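Side-chain contacts in dTDP-4-dehydrorhamnose reductase (Sulfolobus tokodaii, PDB 2GGS), which probably reduces dTDP-4-dehydrorhamnose to dTDP-rhamnose with NADPH, the dinucleotide bound in this structure: residues E25-Y30 / E50-K55; P58-N63 / E198-G203. All coordinates share one frame; numbering follows the deposited sequence.

From the N terminus, strand 26-30 comes first. The chain then passes through strand 39-40 into helix 46-56, whose Phe52 meets that first strand in contact 1 and closes a short loop of 19 residues. Strand 60-63 follows directly, and contact 2 joins its start to Arg200, just beyond helix 186-199, closing a much longer loop of 134 residues. The two loops stand in series, neither nested nor crossed. Both contacts reach the same parallel sheet, and they touch where Ile53 packs on Pro58 and Ile61. Helix 46-56 meets Ile61, whereas helix 186-199 meets its neighbour Ile62, so the contacts bring helices to opposite faces of the Rossmann sheet.

Contact 1 (E25-Y30 / E50-K55). With NDP (NADPH dihydro-nicotinamide-adenine-dinucleotide phosphate), chain C.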
ATOM      1  N   GLU A  25       7.925 -10.331 -17.779  1.00 32.46           N
ATOM      2  CA  GLU A  25       6.686 -10.243 -18.555  1.00 29.34           C
ATOM      3  C   GLU A  25       5.519  -9.841 -17.631  1.00 28.82           C
ATOM      4  O   GLU A  25       5.243 -10.543 -16.674  1.00 28.07           O
ATOM      5  CB  GLU A  25       6.396 -11.606 -19.185  1.00 30.46           C
ATOM      6  CG  GLU A  25       5.097 -11.697 -19.931  1.00 28.61           C
ATOM      7  CD  GLU A  25       4.758 -13.119 -20.434  1.00 30.77           C
ATOM      8  OE1 GLU A  25       5.536 -14.095 -20.240  1.00 33.14           O
ATOM      9  OE2 GLU A  25       3.683 -13.257 -21.039  1.00 31.48           O
ATOM     10  N   VAL A  26       4.831  -8.740 -17.930  1.00 26.67           N
ATOM     11  CA  VAL A  26       3.893  -8.154 -16.958  1.00 25.29           C
ATOM     12  C   VAL A  26       2.469  -8.130 -17.493  1.00 24.66           C
ATOM     13  O   VAL A  26       2.232  -7.752 -18.632  1.00 24.68           O
ATOM     14  CB  VAL A  26       4.299  -6.706 -16.547  1.00 25.35           C
ATOM     15  CG1 VAL A  26       3.282  -6.121 -15.582  1.00 25.64           C
ATOM     16  CG2 VAL A  26       5.669  -6.700 -15.890  1.00 26.88           C
ATOM     17  N   ILE A  27       1.536  -8.583 -16.657  1.00 21.59           N
ATOM     18  CA  ILE A  27       0.113  -8.470 -16.932  1.00 21.15           C
ATOM     19  C   ILE A  27      -0.459  -7.419 -15.995  1.00 20.15           C
ATOM     20  O   ILE A  27      -0.517  -7.621 -14.782  1.00 20.27           O
ATOM     21  CB  ILE A  27      -0.617  -9.817 -16.733  1.00 20.94           C
ATOM     22  CG1 ILE A  27       0.065 -10.905 -17.579  1.00 23.49           C
ATOM     23  CG2 ILE A  27      -2.122  -9.669 -17.027  1.00 20.95           C
ATOM     24  CD1 ILE A  27      -0.270 -12.282 -17.115  1.00 25.63           C
ATOM     25  N   LYS A  28      -0.873  -6.306 -16.573  1.00 19.35           N
ATOM     26  CA  LYS A  28      -1.314  -5.124 -15.807  1.00 19.64           C
ATOM     27  C   LYS A  28      -2.829  -5.058 -15.755  1.00 19.76           C
ATOM     28  O   LYS A  28      -3.443  -4.954 -16.812  1.00 21.76           O
ATOM     29  CB  LYS A  28      -0.771  -3.832 -16.454  1.00 20.10           C
ATOM     30  CG  LYS A  28       0.764  -3.805 -16.575  1.00 21.09           C
ATOM     31  CD  LYS A  28       1.264  -2.522 -17.201  1.00 21.63           C
ATOM     32  CE  LYS A  28       1.103  -2.521 -18.683  1.00 27.38           C
ATOM     33  NZ  LYS A  28       2.199  -1.654 -19.222  1.00 28.76           N
ATOM     34  N   VAL A  29      -3.405  -5.108 -14.548  1.00 17.41           N
ATOM     35  CA  VAL A  29      -4.880  -5.046 -14.385  1.00 17.60           C
ATOM     36  C   VAL A  29      -5.338  -3.707 -13.810  1.00 17.24           C
ATOM     37  O   VAL A  29      -4.796  -3.224 -12.801  1.00 16.35           O
ATOM     38  CB  VAL A  29      -5.408  -6.253 -13.532  1.00 17.13           C
ATOM     39  CG1 VAL A  29      -6.871  -6.030 -13.058  1.00 17.47           C
ATOM     40  CG2 VAL A  29      -5.336  -7.557 -14.351  1.00 19.70           C
ATOM     41  N   TYR A  30      -6.373  -3.104 -14.415  1.00 16.08           N
ATOM     42  CA  TYR A  30      -6.921  -1.882 -13.902  1.00 16.93           C
ATOM     43  C   TYR A  30      -8.431  -2.101 -13.894  1.00 17.28           C
ATOM     44  O   TYR A  30      -8.889  -3.123 -14.398  1.00 17.41           O
ATOM     45  CB  TYR A  30      -6.550  -0.698 -14.792  1.00 17.06           C
ATOM     46  CG  TYR A  30      -7.163  -0.772 -16.200  1.00 19.21           C
ATOM     47  CD1 TYR A  30      -8.423  -0.204 -16.467  1.00 22.14           C
ATOM     48  CD2 TYR A  30      -6.477  -1.389 -17.236  1.00 19.91           C
ATOM     49  CE1 TYR A  30      -8.976  -0.260 -17.763  1.00 20.94           C
ATOM     50  CE2 TYR A  30      -7.012  -1.454 -18.522  1.00 21.55           C
ATOM     51  CZ  TYR A  30      -8.254  -0.896 -18.768  1.00 20.57           C
ATOM     52  OH  TYR A  30      -8.765  -0.986 -20.046  1.00 22.80           O
ATOM     53  N   GLU A  50     -11.234 -15.251 -11.124  1.00 18.59           N
ATOM     54  CA  GLU A  50     -10.619 -16.559 -11.121  1.00 19.99           C
ATOM     55  C   GLU A  50     -10.304 -17.061 -12.543  1.00 19.91           C
ATOM     56  O   GLU A  50      -9.237 -17.617 -12.792  1.00 20.20           O
ATOM     57  CB  GLU A  50     -11.460 -17.577 -10.342  1.00 20.51           C
ATOM     58  CG  GLU A  50     -11.651 -17.213  -8.859  1.00 20.36           C
ATOM     59  CD  GLU A  50     -12.216 -18.357  -8.002  1.00 21.40           C
ATOM     60  OE1 GLU A  50     -11.872 -19.531  -8.209  1.00 25.57           O
ATOM     61  OE2 GLU A  50     -13.032 -18.076  -7.124  1.00 25.69           O
ATOM     62  N   ASP A  51     -11.231 -16.840 -13.472  1.00 20.21           N
ATOM     63  CA  ASP A  51     -11.034 -17.237 -14.864  1.00 20.81           C
ATOM     64  C   ASP A  51      -9.838 -16.515 -15.461  1.00 20.29           C
ATOM     65  O   ASP A  51      -9.039 -17.108 -16.168  1.00 21.00           O
ATOM     66  CB  ASP A  51     -12.256 -16.871 -15.718  1.00 21.91           C
ATOM     67  CG  ASP A  51     -12.125 -17.403 -17.141  1.00 25.98           C
ATOM     68  OD1 ASP A  51     -11.936 -18.622 -17.299  1.00 30.14           O
ATOM     69  OD2 ASP A  51     -12.156 -16.593 -18.077  1.00 33.01           O
ATOM     70  N   PHE A  52      -9.695 -15.242 -15.124  1.00 20.12           N
ATOM     71  CA  PHE A  52      -8.618 -14.408 -15.680  1.00 19.59           C
ATOM     72  C   PHE A  52      -7.277 -14.960 -15.234  1.00 19.78           C
ATOM     73  O   PHE A  52      -6.345 -15.115 -16.047  1.00 19.16           O
ATOM     74  CB  PHE A  52      -8.808 -12.953 -15.233  1.00 20.56           C
ATOM     75  CG  PHE A  52      -7.836 -12.009 -15.852  1.00 21.00           C
ATOM     76  CD1 PHE A  52      -8.072 -11.463 -17.114  1.00 23.24           C
ATOM     77  CD2 PHE A  52      -6.642 -11.719 -15.209  1.00 20.59           C
ATOM     78  CE1 PHE A  52      -7.141 -10.585 -17.693  1.00 21.58           C
ATOM     79  CE2 PHE A  52      -5.701 -10.875 -15.809  1.00 19.61           C
ATOM     80  CZ  PHE A  52      -5.944 -10.315 -17.027  1.00 21.08           C
ATOM     81  N   ILE A  53      -7.195 -15.307 -13.942  1.00 18.11           N
ATOM     82  CA  ILE A  53      -5.955 -15.812 -13.386  1.00 19.18           C
ATOM     83  C   ILE A  53      -5.584 -17.141 -14.019  1.00 19.52           C
ATOM     84  O   ILE A  53      -4.434 -17.346 -14.409  1.00 20.07           O
ATOM     85  CB  ILE A  53      -6.057 -15.908 -11.836  1.00 18.03           C
ATOM     86  CG1 ILE A  53      -6.009 -14.487 -11.237  1.00 17.96           C
ATOM     87  CG2 ILE A  53      -4.925 -16.777 -11.248  1.00 19.45           C
ATOM     88  CD1 ILE A  53      -6.422 -14.387  -9.768  1.00 18.06           C
ATOM     89  N   ILE A  54      -6.576 -18.028 -14.120  1.00 21.47           N
ATOM     90  CA  ILE A  54      -6.351 -19.366 -14.649  1.00 22.77           C
ATOM     91  C   ILE A  54      -5.982 -19.319 -16.141  1.00 23.91           C
ATOM     92  O   ILE A  54      -5.136 -20.103 -16.589  1.00 25.52           O
ATOM     93  CB  ILE A  54      -7.539 -20.309 -14.330  1.00 23.26           C
ATOM     94  CG1 ILE A  54      -7.639 -20.492 -12.803  1.00 22.21           C
ATOM     95  CG2 ILE A  54      -7.373 -21.686 -15.032  1.00 23.08           C
ATOM     96  CD1 ILE A  54      -8.950 -20.990 -12.301  1.00 22.43           C
ATOM     97  N   LYS A  55      -6.598 -18.394 -16.882  1.00 24.55           N
ATOM     98  CA  LYS A  55      -6.276 -18.193 -18.305  1.00 25.93           C
ATOM     99  C   LYS A  55      -4.889 -17.556 -18.536  1.00 25.52           C
ATOM    100  O   LYS A  55      -4.125 -18.036 -19.372  1.00 26.31           O
ATOM    101  CB  LYS A  55      -7.383 -17.398 -19.038  1.00 26.15           C
ATOM    102  CG  LYS A  55      -8.747 -18.111 -19.113  1.00 29.55           C
ATOM    103  CD  LYS A  55      -8.685 -19.413 -19.955  1.00 33.66           C
ATOM    104  CE  LYS A  55      -9.901 -20.337 -19.708  1.00 30.38           C
ATOM    105  NZ  LYS A  55     -11.197 -19.639 -19.911  1.00 32.42           N
TER
HETATM  106  PA  NDP C 900      -4.224   3.292  -4.987  1.00 16.18           P
HETATM  107  O1A NDP C 900      -5.422   3.861  -4.350  1.00 18.45           O
HETATM  108  O2A NDP C 900      -3.386   4.288  -5.696  1.00 14.52           O
HETATM  109  O5B NDP C 900      -4.587   2.141  -6.007  1.00 16.20           O
HETATM  110  C5B NDP C 900      -5.675   1.270  -5.755  1.00 14.63           C
HETATM  111  C4B NDP C 900      -5.681   0.296  -6.905  1.00 16.80           C
HETATM  112  O4B NDP C 900      -6.672  -0.695  -6.618  1.00 15.43           O
HETATM  113  C3B NDP C 900      -5.981   0.944  -8.246  1.00 15.07           C
HETATM  114  O3B NDP C 900      -5.146   0.370  -9.215  1.00 17.01           O
HETATM  115  C2B NDP C 900      -7.436   0.513  -8.474  1.00 16.25           C
HETATM  116  O2B NDP C 900      -7.661   0.425  -9.849  1.00 15.10           O
HETATM  117  C1B NDP C 900      -7.407  -0.861  -7.820  1.00 16.41           C
HETATM  118  N9A NDP C 900      -8.761  -1.324  -7.499  1.00 15.99           N
HETATM  119  C8A NDP C 900      -9.595  -0.831  -6.542  1.00 15.65           C
HETATM  120  N7A NDP C 900     -10.766  -1.528  -6.595  1.00 16.59           N
HETATM  121  C5A NDP C 900     -10.656  -2.440  -7.577  1.00 15.10           C
HETATM  122  C6A NDP C 900     -11.542  -3.401  -8.079  1.00 17.77           C
HETATM  123  N6A NDP C 900     -12.823  -3.462  -7.619  1.00 16.86           N
HETATM  124  N1A NDP C 900     -11.101  -4.161  -9.128  1.00 15.73           N
HETATM  125  C2A NDP C 900      -9.837  -4.040  -9.693  1.00 17.19           C
HETATM  126  N3A NDP C 900      -8.983  -3.082  -9.203  1.00 14.13           N
HETATM  127  C4A NDP C 900      -9.401  -2.308  -8.176  1.00 15.89           C
HETATM  128  O3  NDP C 900      -3.495   2.507  -3.769  1.00 14.66           O
HETATM  129  PN  NDP C 900      -1.901   2.416  -3.482  1.00 14.39           P
HETATM  130  O1N NDP C 900      -1.104   2.150  -4.659  1.00 13.68           O
HETATM  131  O2N NDP C 900      -1.661   3.612  -2.642  1.00 13.49           O
HETATM  132  O5D NDP C 900      -1.898   1.164  -2.486  1.00 14.43           O
HETATM  133  C5D NDP C 900      -1.365  -0.088  -2.905  1.00 14.92           C
HETATM  134  C4D NDP C 900      -1.530  -1.153  -1.829  1.00 15.81           C
HETATM  135  O4D NDP C 900      -0.843  -0.726  -0.677  1.00 16.04           O
HETATM  136  C3D NDP C 900      -2.973  -1.406  -1.400  1.00 16.27           C
HETATM  137  O3D NDP C 900      -3.001  -2.769  -1.069  1.00 16.77           O
HETATM  138  C2D NDP C 900      -3.136  -0.568  -0.156  1.00 15.08           C
HETATM  139  O2D NDP C 900      -4.171  -1.087   0.662  1.00 16.63           O
HETATM  140  C1D NDP C 900      -1.722  -0.740   0.451  1.00 16.94           C
HETATM  141  N1N NDP C 900      -1.411   0.365   1.365  1.00 21.41           N
HETATM  142  C2N NDP C 900      -1.627   1.642   0.921  1.00 30.72           C
HETATM  143  C3N NDP C 900      -1.186   2.745   1.637  1.00 33.95           C
HETATM  144  C7N NDP C 900      -1.450   4.113   1.095  1.00 33.79           C
HETATM  145  O7N NDP C 900      -1.216   5.227   1.925  1.00 38.93           O
HETATM  146  N7N NDP C 900      -1.911   4.257  -0.145  1.00 39.81           N
HETATM  147  C4N NDP C 900      -0.456   2.568   2.956  1.00 33.29           C
HETATM  148  C5N NDP C 900      -0.294   1.129   3.384  1.00 25.34           C
HETATM  149  C6N NDP C 900      -0.769   0.102   2.558  1.00 27.87           C
HETATM  150  P2B NDP C 900      -8.500   1.592 -10.679  1.00 16.67           P
HETATM  151  O1X NDP C 900      -8.097   1.316 -12.072  1.00 15.90           O
HETATM  152  O2X NDP C 900      -8.089   2.935 -10.178  1.00 16.79           O
HETATM  153  O3X NDP C 900     -10.022   1.418 -10.442  1.00 20.95           O
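The Phe52 ring meets the side chains of Ile27 and Val29 along its outer end. At its edge, near the ring plane, lies Ile27 CG2, 3.9 Å from Phe52 CZ. Val29 CG2 comes in obliquely and closer, 3.6 Å from Phe52 CE2. The fold is a Rossmann fold: strand 26-30 belongs to the central parallel sheet, and helix 46-56 is the connection that leads from strand 39-40 across the sheet to strand 60-63.

Contact between the segments is purely apolar and rests on one aromatic side chain reaching two branched ones. Phe52 has CG anti to its backbone N (chi1 -175°), which extends the ring from the helix to the strand and bridges the 10.2 Å between Val29 CA and Phe52 CA. Ile27 and Val29, two residues apart, both point their side chains to the helix side of the strand. Leu4 of the adjoining strand 3-6 touches all three side chains, so the ring joins the helix to two neighbouring strands; Leu41, in the loop after strand 39-40, also packs on Phe52.

On the helix, Lys55 NZ forms a salt bridge with Asp51 OD1 one turn back, at 2.9 Å and through the syn lone pair of that oxygen. Glu50, just before Asp51, forms a salt bridge with Arg93 and a hydrogen bond with His90 through OE2. The C-terminal end of the strand leads to the cofactor: Val29 lies near the NADPH-binding Leu43, and Tyr30 CB stands 3.7 Å from O1X of the NADPH phosphate on the adenosine ribose.

Contact 2 (P58-N63 / E198-G203); sequences PDVIIN and ELRKTG
Val60 and Arg200 make the direct contact, which is one of van der Waals packing. Val60 CG2 lies 3.7 Å from Arg200 NH2 and 4.1 Å from Arg200 NH1, approaching the guanidinium obliquely. Val60 CG1 is anti to the backbone N (chi1 173°), which leaves CG2, anti to the carbonyl carbon, as the branch that touches the arginine.

The polar link runs through water. One molecule donates to Asp59 O at 2.8 Å and accepts from Arg200 NH2 at 2.7 Å, bridging two atoms that are themselves 4.3 Å apart. Electrostatics may add a modest long-range attraction, since Asp59 OD1 is 6.1 Å from Arg200 NH2; Asp59 also has a long, weak ion pair with Arg2.

Backbone geometry sets the place from which Arg200 reaches. It stands just beyond helix 186-199 with positive phi (52°), in a Schellman motif that ends the helix before the chain enters strand 203-206. Its side chain, bent at chi2 (-136°), spans to the start of strand 60-63, which strands 101-107 and 147-151 separate from strand 203-206 in the parallel Rossmann sheet. The same helix packs more deeply through Ile193 and Leu197 onto Ile62, while Lys201 O is bonded to the Tyr101 hydroxyl on the intervening strand 101-107.

The surfaces in contact are small and lie away from the cofactor site. With no direct hydrogen bond or salt bridge between the segments, the exposed guanidinium meets strand 60-63 through a single water and one valine methyl, consistent with a modest, partly solvated link.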
ATOM      1  N   PRO A  58      -0.232 -16.359 -14.578  1.00 21.34           N
ATOM      2  CA  PRO A  58       0.963 -15.688 -14.005  1.00 20.46           C
ATOM      3  C   PRO A  58       1.805 -16.611 -13.146  1.00 20.67           C
ATOM      4  O   PRO A  58       1.254 -17.421 -12.401  1.00 21.44           O
ATOM      5  CB  PRO A  58       0.348 -14.541 -13.183  1.00 20.64           C
ATOM      6  CG  PRO A  58      -1.046 -15.074 -12.779  1.00 20.22           C
ATOM      7  CD  PRO A  58      -1.490 -15.781 -14.086  1.00 20.63           C
ATOM      8  N   ASP A  59       3.127 -16.489 -13.232  1.00 19.36           N
ATOM      9  CA  ASP A  59       4.027 -17.218 -12.337  1.00 20.91           C
ATOM     10  C   ASP A  59       3.905 -16.598 -10.961  1.00 20.59           C
ATOM     11  O   ASP A  59       4.031 -17.275  -9.937  1.00 21.29           O
ATOM     12  CB  ASP A  59       5.476 -17.099 -12.807  1.00 21.50           C
ATOM     13  CG  ASP A  59       5.704 -17.742 -14.162  1.00 24.92           C
ATOM     14  OD1 ASP A  59       5.408 -18.939 -14.334  1.00 25.29           O
ATOM     15  OD2 ASP A  59       6.191 -17.058 -15.064  1.00 26.58           O
ATOM     16  N   VAL A  60       3.661 -15.285 -10.977  1.00 20.69           N
ATOM     17  CA  VAL A  60       3.653 -14.445  -9.791  1.00 19.26           C
ATOM     18  C   VAL A  60       2.413 -13.520  -9.835  1.00 17.14           C
ATOM     19  O   VAL A  60       2.057 -12.980 -10.883  1.00 17.74           O
ATOM     20  CB  VAL A  60       4.963 -13.608  -9.690  1.00 18.95           C
ATOM     21  CG1 VAL A  60       4.885 -12.604  -8.546  1.00 20.34           C
ATOM     22  CG2 VAL A  60       6.157 -14.555  -9.503  1.00 19.52           C
ATOM     23  N   ILE A  61       1.736 -13.370  -8.700  1.00 17.30           N
ATOM     24  CA  ILE A  61       0.656 -12.410  -8.627  1.00 16.14           C
ATOM     25  C   ILE A  61       1.052 -11.419  -7.524  1.00 16.19           C
ATOM     26  O   ILE A  61       1.267 -11.843  -6.409  1.00 15.45           O
ATOM     27  CB  ILE A  61      -0.691 -13.073  -8.248  1.00 16.74           C
ATOM     28  CG1 ILE A  61      -1.111 -14.064  -9.347  1.00 17.04           C
ATOM     29  CG2 ILE A  61      -1.803 -12.016  -8.048  1.00 16.57           C
ATOM     30  CD1 ILE A  61      -2.092 -15.078  -8.851  1.00 20.82           C
ATOM     31  N   ILE A  62       1.085 -10.129  -7.842  1.00 14.88           N
ATOM     32  CA  ILE A  62       1.244  -9.099  -6.806  1.00 15.47           C
ATOM     33  C   ILE A  62      -0.105  -8.386  -6.634  1.00 14.72           C
ATOM     34  O   ILE A  62      -0.569  -7.702  -7.571  1.00 14.80           O
ATOM     35  CB  ILE A  62       2.336  -8.078  -7.175  1.00 14.65           C
ATOM     36  CG1 ILE A  62       3.706  -8.751  -7.378  1.00 17.01           C
ATOM     37  CG2 ILE A  62       2.477  -7.037  -6.048  1.00 14.09           C
ATOM     38  CD1 ILE A  62       4.739  -7.818  -8.067  1.00 17.53           C
ATOM     39  N   ASN A  63      -0.756  -8.605  -5.478  1.00 13.60           N
ATOM     40  CA  ASN A  63      -2.093  -8.029  -5.233  1.00 13.97           C
ATOM     41  C   ASN A  63      -1.983  -6.661  -4.572  1.00 14.17           C
ATOM     42  O   ASN A  63      -1.869  -6.578  -3.327  1.00 14.56           O
ATOM     43  CB  ASN A  63      -2.947  -8.944  -4.355  1.00 15.35           C
ATOM     44  CG  ASN A  63      -4.345  -8.394  -4.196  1.00 14.92           C
ATOM     45  OD1 ASN A  63      -4.886  -7.853  -5.166  1.00 18.15           O
ATOM     46  ND2 ASN A  63      -4.908  -8.459  -2.980  1.00 14.71           N
ATOM     47  N   GLU A 198      12.544 -11.944  -6.628  1.00 30.99           N
ATOM     48  CA  GLU A 198      13.663 -12.779  -7.030  1.00 33.38           C
ATOM     49  C   GLU A 198      13.926 -13.795  -5.941  1.00 32.84           C
ATOM     50  O   GLU A 198      14.204 -14.944  -6.245  1.00 33.78           O
ATOM     51  CB  GLU A 198      14.959 -11.961  -7.349  1.00 33.47           C
ATOM     52  CG  GLU A 198      14.928 -10.432  -7.086  1.00 35.72           C
ATOM     53  CD  GLU A 198      16.243  -9.835  -6.470  1.00 35.76           C
ATOM     54  OE1 GLU A 198      16.901  -8.983  -7.147  1.00 37.81           O
ATOM     55  OE2 GLU A 198      16.597 -10.178  -5.300  1.00 35.55           O
ATOM     56  N   LEU A 199      13.806 -13.365  -4.677  1.00 31.95           N
ATOM     57  CA  LEU A 199      14.109 -14.189  -3.499  1.00 30.96           C
ATOM     58  C   LEU A 199      13.055 -15.229  -3.130  1.00 31.27           C
ATOM     59  O   LEU A 199      13.345 -16.138  -2.352  1.00 31.49           O
ATOM     60  CB  LEU A 199      14.401 -13.303  -2.283  1.00 30.37           C
ATOM     61  CG  LEU A 199      15.616 -12.377  -2.385  1.00 30.34           C
ATOM     62  CD1 LEU A 199      15.669 -11.431  -1.219  1.00 29.75           C
ATOM     63  CD2 LEU A 199      16.932 -13.157  -2.513  1.00 31.24           C
ATOM     64  N   ARG A 200      11.839 -15.103  -3.661  1.00 31.11           N
ATOM     65  CA  ARG A 200      10.732 -16.019  -3.313  1.00 31.86           C
ATOM     66  C   ARG A 200      10.504 -16.158  -1.799  1.00 31.44           C
ATOM     67  O   ARG A 200      10.158 -17.220  -1.293  1.00 30.38           O
ATOM     68  CB  ARG A 200      10.859 -17.398  -4.007  1.00 32.87           C
ATOM     69  CG  ARG A 200      10.362 -17.385  -5.428  1.00 34.92           C
ATOM     70  CD  ARG A 200       9.499 -18.610  -5.770  1.00 40.91           C
ATOM     71  NE  ARG A 200       8.893 -18.552  -7.118  1.00 43.61           N
ATOM     72  CZ  ARG A 200       8.823 -17.466  -7.901  1.00 45.55           C
ATOM     73  NH1 ARG A 200       9.310 -16.293  -7.508  1.00 47.65           N
ATOM     74  NH2 ARG A 200       8.259 -17.547  -9.098  1.00 48.66           N
ATOM     75  N   LYS A 201      10.696 -15.046  -1.086  1.00 31.14           N
ATOM     76  CA  LYS A 201      10.326 -14.947   0.320  1.00 30.77           C
ATOM     77  C   LYS A 201       8.850 -15.299   0.572  1.00 29.97           C
ATOM     78  O   LYS A 201       7.992 -14.998  -0.252  1.00 30.03           O
ATOM     79  CB  LYS A 201      10.599 -13.530   0.812  1.00 31.60           C
ATOM     80  CG  LYS A 201      11.981 -13.334   1.363  1.00 35.14           C
ATOM     81  CD  LYS A 201      11.916 -12.699   2.747  1.00 38.82           C
ATOM     82  CE  LYS A 201      11.515 -13.751   3.771  1.00 38.27           C
ATOM     83  NZ  LYS A 201      11.845 -13.424   5.166  1.00 39.12           N
ATOM     84  N   THR A 202       8.585 -15.936   1.712  1.00 29.06           N
ATOM     85  CA  THR A 202       7.234 -16.304   2.157  1.00 28.04           C
ATOM     86  C   THR A 202       7.036 -15.804   3.590  1.00 26.66           C
ATOM     87  O   THR A 202       8.012 -15.385   4.242  1.00 25.90           O
ATOM     88  CB  THR A 202       6.946 -17.838   2.041  1.00 28.36           C
ATOM     89  OG1 THR A 202       7.810 -18.576   2.919  1.00 31.46           O
ATOM     90  CG2 THR A 202       7.134 -18.348   0.612  1.00 29.42           C
ATOM     91  N   GLY A 203       5.787 -15.806   4.074  1.00 24.28           N
ATOM     92  CA  GLY A 203       5.473 -15.349   5.431  1.00 22.87           C
ATOM     93  C   GLY A 203       4.942 -13.922   5.453  1.00 21.72           C
ATOM     94  O   GLY A 203       4.151 -13.544   4.586  1.00 20.81           O
TER
HETATM   95  O   HOH W   1       6.115 -19.065  -9.617  1.00 33.30           O